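PDB 5VHV: alkylpurine DNA glycosylase AlkC from Pseudomonas fluorescens, which excises alkylated purine bases from DNA as a base excision repair glycosylase that does not flip the damaged nucleotide out of the helix. Local coordinates for residues P282-I293 with K305-A316. Numbering follows the deposited sequence.
Sequences PAPQKLVVDYAI and KVFKLKAFSLGA. With nucleotides of chain D; nucleotides of chain C.
Lys308 folds back through three successive torsions near -60° (chi1 to chi3), and Asp290 sets CG beside its own backbone N (chi1 -68°), bringing ammonium and carboxylate together with the two side chains running side by side. Lys308 NZ lies 2.8 Å from Asp290 OD2, on its syn lone pair, forming a salt bridge, while Leu309 N reaches Asp290 OD1 at 3.3 Å from the anti side. With an alanine at Asp290, the Lys308 ammonium would probably lose its mate and be free to swing, and the Leu309 amide would lose this acceptor. The carboxylate sits at a classic beta bulge in the antiparallel hairpin of strands 285-294 and 305-314: Leu309 and Lys310 both face Val289, whose O accepts Lys310 N at 2.9 Å and Leu309 N only weakly. Immediately before the bulge, Lys308 N donates almost straight (171°) to OP1 of DG3 of chain D, 2.9 Å away. Lys305 NZ grips OP2 of DC5 of chain C at 2.8 Å. On the Tyr291 side of the sheet, Phe307 CB rests over that tyrosine's ring face, 3.9 Å from its centroid, a CH-pi contact; Tyr291 OH is hydrogen-bonded to Gln326 OE1 of strand 319-327.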
loop_
_atom_site.group_PDB
_atom_site.type_symbol
_atom_site.label_atom_id
_atom_site.label_comp_id
_atom_site.label_asym_id
_atom_site.label_seq_id
_atom_site.Cartn_x
_atom_site.Cartn_y
_atom_site.Cartn_z
ATOM N N PRO A 282 -6.448 27.402 28.038
ATOM C CA PRO A 282 -5.352 28.243 28.535
ATOM C C PRO A 282 -3.967 27.818 28.075
ATOM O O PRO A 282 -2.994 28.509 28.398
ATOM C CB PRO A 282 -5.487 28.104 30.060
ATOM C CG PRO A 282 -6.048 26.749 30.258
ATOM C CD PRO A 282 -6.952 26.484 29.075
ATOM N N ALA A 283 -3.843 26.721 27.342
ATOM C CA ALA A 283 -2.560 26.238 26.860
ATOM C C ALA A 283 -2.736 25.692 25.453
ATOM O O ALA A 283 -3.863 25.429 25.018
ATOM C CB ALA A 283 -1.994 25.145 27.777
ATOM N N PRO A 284 -1.643 25.521 24.712
ATOM C CA PRO A 284 -1.752 24.955 23.364
ATOM C C PRO A 284 -2.338 23.554 23.412
ATOM O O PRO A 284 -2.259 22.855 24.424
ATOM C CB PRO A 284 -0.305 24.934 22.865
ATOM C CG PRO A 284 0.424 25.878 23.728
ATOM C CD PRO A 284 -0.249 25.841 25.059
ATOM N N GLN A 285 -2.938 23.143 22.300
ATOM C CA GLN A 285 -3.499 21.803 22.220
ATOM C C GLN A 285 -3.267 21.230 20.836
ATOM O O GLN A 285 -3.389 21.928 19.824
ATOM C CB GLN A 285 -5.000 21.788 22.581
ATOM C CG GLN A 285 -5.907 22.532 21.645
ATOM C CD GLN A 285 -7.297 22.763 22.249
ATOM O OE1 GLN A 285 -8.065 21.815 22.464
ATOM N NE2 GLN A 285 -7.618 24.027 22.539
ATOM N N LYS A 286 -2.908 19.955 20.809
ATOM C CA LYS A 286 -2.705 19.238 19.563
ATOM C C LYS A 286 -4.055 18.806 18.995
ATOM O O LYS A 286 -4.883 18.226 19.707
ATOM C CB LYS A 286 -1.806 18.023 19.789
ATOM C CG LYS A 286 -0.338 18.372 20.046
ATOM C CD LYS A 286 0.521 17.120 20.231
ATOM C CE LYS A 286 1.945 17.476 20.648
ATOM N NZ LYS A 286 1.989 18.319 21.881
ATOM N N LEU A 287 -4.282 19.115 17.724
ATOM C CA LEU A 287 -5.538 18.802 17.059
ATOM C C LEU A 287 -5.292 17.951 15.825
ATOM O O LEU A 287 -4.343 18.178 15.070
ATOM C CB LEU A 287 -6.283 20.070 16.631
ATOM C CG LEU A 287 -6.665 21.065 17.734
ATOM C CD1 LEU A 287 -7.425 22.254 17.170
ATOM C CD2 LEU A 287 -7.495 20.374 18.784
ATOM N N VAL A 288 -6.185 16.995 15.615
ATOM C CA VAL A 288 -6.300 16.271 14.359
ATOM C C VAL A 288 -7.641 16.672 13.767
ATOM O O VAL A 288 -8.695 16.381 14.345
ATOM C CB VAL A 288 -6.187 14.756 14.554
ATOM C CG1 VAL A 288 -6.616 14.006 13.262
ATOM C CG2 VAL A 288 -4.733 14.411 14.928
ATOM N N VAL A 289 -7.597 17.399 12.659
ATOM C CA VAL A 289 -8.776 17.933 11.993
ATOM C C VAL A 289 -8.932 17.211 10.663
ATOM O O VAL A 289 -8.072 17.323 9.784
ATOM C CB VAL A 289 -8.656 19.447 11.775
ATOM C CG1 VAL A 289 -9.931 19.998 11.164
ATOM C CG2 VAL A 289 -8.364 20.160 13.094
ATOM N N ASP A 290 -10.037 16.485 10.518
ATOM C CA ASP A 290 -10.383 15.798 9.281
ATOM C C ASP A 290 -11.810 16.204 8.894
ATOM O O ASP A 290 -12.464 16.989 9.583
ATOM C CB ASP A 290 -10.248 14.271 9.448
ATOM C CG ASP A 290 -8.802 13.818 9.636
ATOM O OD1 ASP A 290 -7.879 14.492 9.114
ATOM O OD2 ASP A 290 -8.574 12.770 10.283
ATOM N N TYR A 291 -12.296 15.714 7.756
ATOM C CA TYR A 291 -13.694 15.924 7.399
ATOM C C TYR A 291 -14.213 14.680 6.715
ATOM O O TYR A 291 -13.444 13.816 6.293
ATOM C CB TYR A 291 -13.909 17.147 6.494
ATOM C CG TYR A 291 -13.354 17.060 5.092
ATOM C CD1 TYR A 291 -12.011 17.281 4.851
ATOM C CD2 TYR A 291 -14.191 16.837 3.995
ATOM C CE1 TYR A 291 -11.501 17.237 3.580
ATOM C CE2 TYR A 291 -13.678 16.799 2.706
ATOM C CZ TYR A 291 -12.348 17.013 2.514
ATOM O OH TYR A 291 -11.810 16.985 1.257
ATOM N N ALA A 292 -15.534 14.560 6.666
ATOM C CA ALA A 292 -16.138 13.403 6.032
ATOM C C ALA A 292 -17.297 13.819 5.143
ATOM O O ALA A 292 -18.024 14.763 5.456
ATOM C CB ALA A 292 -16.623 12.406 7.063
ATOM N N ILE A 293 -17.461 13.106 4.036
ATOM C CA ILE A 293 -18.605 13.290 3.149
ATOM C C ILE A 293 -19.474 12.042 3.186
ATOM O O ILE A 293 -18.986 10.919 3.000
ATOM C CB ILE A 293 -18.171 13.590 1.705
ATOM C CG1 ILE A 293 -17.284 14.839 1.674
ATOM C CG2 ILE A 293 -19.427 13.763 0.820
ATOM C CD1 ILE A 293 -16.785 15.216 0.262
ATOM N N LYS A 305 -17.166 9.026 4.307
ATOM C CA LYS A 305 -15.818 8.871 3.747
ATOM C C LYS A 305 -14.950 9.995 4.299
ATOM O O LYS A 305 -15.231 11.174 4.050
ATOM C CB LYS A 305 -15.830 8.905 2.215
ATOM C CG LYS A 305 -14.450 9.068 1.563
ATOM C CD LYS A 305 -13.504 7.903 1.866
ATOM C CE LYS A 305 -12.155 8.066 1.155
ATOM N NZ LYS A 305 -11.245 6.930 1.486
ATOM N N VAL A 306 -13.889 9.629 5.011
ATOM C CA VAL A 306 -13.060 10.584 5.736
ATOM C C VAL A 306 -11.864 10.980 4.881
ATOM O O VAL A 306 -11.140 10.110 4.348
ATOM C CB VAL A 306 -12.590 9.999 7.079
ATOM C CG1 VAL A 306 -11.667 10.986 7.798
ATOM C CG2 VAL A 306 -13.785 9.654 7.969
ATOM N N PHE A 307 -11.650 12.293 4.774
ATOM C CA PHE A 307 -10.477 12.880 4.144
ATOM C C PHE A 307 -9.663 13.648 5.179
ATOM O O PHE A 307 -10.210 14.260 6.107
ATOM C CB PHE A 307 -10.908 13.810 3.006
ATOM C CG PHE A 307 -11.596 13.106 1.878
ATOM C CD1 PHE A 307 -10.889 12.263 1.048
ATOM C CD2 PHE A 307 -12.947 13.290 1.641
ATOM C CE1 PHE A 307 -11.527 11.593 -0.009
ATOM C CE2 PHE A 307 -13.575 12.633 0.570
ATOM C CZ PHE A 307 -12.881 11.812 -0.237
ATOM N N LYS A 308 -8.349 13.648 4.987
ATOM C CA LYS A 308 -7.460 14.337 5.901
ATOM C C LYS A 308 -7.465 15.832 5.626
ATOM O O LYS A 308 -7.475 16.264 4.470
ATOM C CB LYS A 308 -6.036 13.814 5.757
ATOM C CG LYS A 308 -5.910 12.309 5.928
ATOM C CD LYS A 308 -6.360 11.866 7.338
ATOM C CE LYS A 308 -5.432 12.415 8.415
ATOM N NZ LYS A 308 -5.862 12.046 9.823
ATOM N N LEU A 309 -7.414 16.626 6.691
ATOM C CA LEU A 309 -7.337 18.074 6.518
ATOM C C LEU A 309 -6.053 18.644 7.100
ATOM O O LEU A 309 -5.185 19.065 6.331
ATOM C CB LEU A 309 -8.578 18.731 7.116
ATOM C CG LEU A 309 -9.382 19.587 6.163
ATOM C CD1 LEU A 309 -10.618 20.118 6.930
ATOM C CD2 LEU A 309 -8.542 20.705 5.637
ATOM N N LYS A 310 -5.896 18.676 8.421
ATOM C CA LYS A 310 -4.750 19.328 9.042
ATOM C C LYS A 310 -4.506 18.716 10.414
ATOM O O LYS A 310 -5.452 18.466 11.161
ATOM C CB LYS A 310 -5.022 20.838 9.169
ATOM C CG LYS A 310 -3.806 21.720 9.381
ATOM C CD LYS A 310 -4.235 23.176 9.580
ATOM C CE LYS A 310 -3.056 24.100 9.847
ATOM N NZ LYS A 310 -2.225 24.324 8.637
ATOM N N ALA A 311 -3.242 18.492 10.751
ATOM C CA ALA A 311 -2.849 18.126 12.108
ATOM C C ALA A 311 -1.895 19.203 12.601
ATOM O O ALA A 311 -0.867 19.454 11.967
ATOM C CB ALA A 311 -2.195 16.747 12.145
ATOM N N PHE A 312 -2.225 19.847 13.707
ATOM C CA PHE A 312 -1.416 20.982 14.141
ATOM C C PHE A 312 -1.701 21.284 15.603
ATOM O O PHE A 312 -2.619 20.729 16.209
ATOM C CB PHE A 312 -1.691 22.221 13.277
ATOM C CG PHE A 312 -3.042 22.824 13.508
ATOM C CD1 PHE A 312 -4.188 22.152 13.111
ATOM C CD2 PHE A 312 -3.176 24.057 14.127
ATOM C CE1 PHE A 312 -5.434 22.694 13.337
ATOM C CE2 PHE A 312 -4.423 24.605 14.343
ATOM C CZ PHE A 312 -5.550 23.919 13.951
ATOM N N SER A 313 -0.899 22.199 16.148
ATOM C CA SER A 313 -1.071 22.722 17.494
ATOM C C SER A 313 -1.712 24.099 17.419
ATOM O O SER A 313 -1.239 24.970 16.680
ATOM C CB SER A 313 0.269 22.807 18.219
ATOM O OG SER A 313 0.144 23.558 19.408
ATOM N N LEU A 314 -2.788 24.282 18.181
ATOM C CA LEU A 314 -3.522 25.538 18.259
ATOM C C LEU A 314 -3.166 26.240 19.564
ATOM O O LEU A 314 -3.407 25.698 20.650
ATOM C CB LEU A 314 -5.029 25.286 18.175
ATOM C CG LEU A 314 -5.940 26.521 18.097
ATOM C CD1 LEU A 314 -5.650 27.364 16.852
ATOM C CD2 LEU A 314 -7.401 26.086 18.125
ATOM N N GLY A 315 -2.612 27.449 19.458
ATOM C CA GLY A 315 -2.207 28.189 20.644
ATOM C C GLY A 315 -3.378 28.553 21.537
ATOM O O GLY A 315 -4.533 28.579 21.124
ATOM N N ALA A 316 -3.058 28.847 22.796
ATOM C CA ALA A 316 -4.076 29.235 23.760
ATOM C C ALA A 316 -4.808 30.482 23.283
ATOM O O ALA A 316 -4.185 31.498 22.957
ATOM C CB ALA A 316 -3.439 29.483 25.129
ATOM P P DG D 3 -6.329 11.676 1.972
ATOM O OP1 DG D 3 -7.494 12.318 2.604
ATOM O OP2 DG D 3 -5.905 10.296 2.322
ATOM O "O5'" DG D 3 -6.528 11.630 0.413
ATOM C "C5'" DG D 3 -7.091 12.743 -0.301
ATOM C "C4'" DG D 3 -7.258 12.403 -1.764
ATOM O "O4'" DG D 3 -5.961 12.375 -2.438
ATOM C "C3'" DG D 3 -7.900 11.042 -2.064
ATOM O "O3'" DG D 3 -8.817 11.231 -3.139
ATOM C "C2'" DG D 3 -6.700 10.126 -2.387
ATOM C "C1'" DG D 3 -5.699 11.098 -3.021
ATOM N N9 DG D 3 -4.279 10.829 -2.766
ATOM C C8 DG D 3 -3.693 10.462 -1.579
ATOM N N7 DG D 3 -2.385 10.358 -1.652
ATOM C C5 DG D 3 -2.090 10.723 -2.950
ATOM C C6 DG D 3 -0.842 10.800 -3.607
ATOM O O6 DG D 3 0.289 10.589 -3.136
ATOM N N1 DG D 3 -0.980 11.205 -4.930
ATOM C C2 DG D 3 -2.166 11.482 -5.542
ATOM N N2 DG D 3 -2.098 11.834 -6.833
ATOM N N3 DG D 3 -3.356 11.404 -4.936
ATOM C C4 DG D 3 -3.238 11.024 -3.648
ATOM P P DC C 5 -12.575 3.349 1.648
ATOM O OP1 DC C 5 -12.751 3.544 3.100
ATOM O OP2 DC C 5 -12.501 4.541 0.768
ATOM O "O5'" DC C 5 -11.276 2.480 1.404
ATOM C "C5'" DC C 5 -11.076 1.366 2.225
ATOM C "C4'" DC C 5 -9.911 0.563 1.723
ATOM O "O4'" DC C 5 -10.177 0.121 0.379
ATOM C "C3'" DC C 5 -8.614 1.361 1.677
ATOM O "O3'" DC C 5 -7.674 0.818 2.585
ATOM C "C2'" DC C 5 -8.146 1.285 0.226
ATOM C "C1'" DC C 5 -8.995 0.175 -0.372
ATOM N N1 DC C 5 -9.375 0.413 -1.773
ATOM C C2 DC C 5 -9.000 -0.499 -2.740
ATOM O O2 DC C 5 -8.317 -1.487 -2.403
ATOM N N3 DC C 5 -9.384 -0.281 -4.023
ATOM C C4 DC C 5 -10.121 0.812 -4.325
ATOM N N4 DC C 5 -10.496 0.987 -5.604
ATOM C C5 DC C 5 -10.530 1.733 -3.337
ATOM C C6 DC C 5 -10.142 1.505 -2.089
ATOM P P DA D 2 -0.180 11.990 5.146
ATOM O OP1 DA D 2 -0.583 12.142 6.539
ATOM O OP2 DA D 2 0.536 10.766 4.678
ATOM O "O5'" DA D 2 -1.511 12.173 4.281
ATOM C "C5'" DA D 2 -2.224 13.406 4.347
ATOM C "C4'" DA D 2 -3.148 13.576 3.151
ATOM O "O4'" DA D 2 -2.392 13.989 1.981
ATOM C "C3'" DA D 2 -3.881 12.328 2.716
ATOM O "O3'" DA D 2 -5.115 12.711 2.145
ATOM C "C2'" DA D 2 -2.911 11.715 1.705
ATOM C "C1'" DA D 2 -2.390 12.957 0.999
ATOM N N9 DA D 2 -1.027 12.860 0.471
ATOM C C8 DA D 2 0.071 12.404 1.132
ATOM N N7 DA D 2 1.184 12.490 0.439
ATOM C C5 DA D 2 0.788 13.048 -0.760
ATOM C C6 DA D 2 1.499 13.393 -1.918
ATOM N N6 DA D 2 2.825 13.208 -2.045
ATOM N N1 DA D 2 0.806 13.948 -2.942
ATOM C C2 DA D 2 -0.511 14.131 -2.803
ATOM N N3 DA D 2 -1.293 13.846 -1.759
ATOM C C4 DA D 2 -0.574 13.298 -0.758
HETATM O O HOH W 1 -5.225 25.824 22.579
#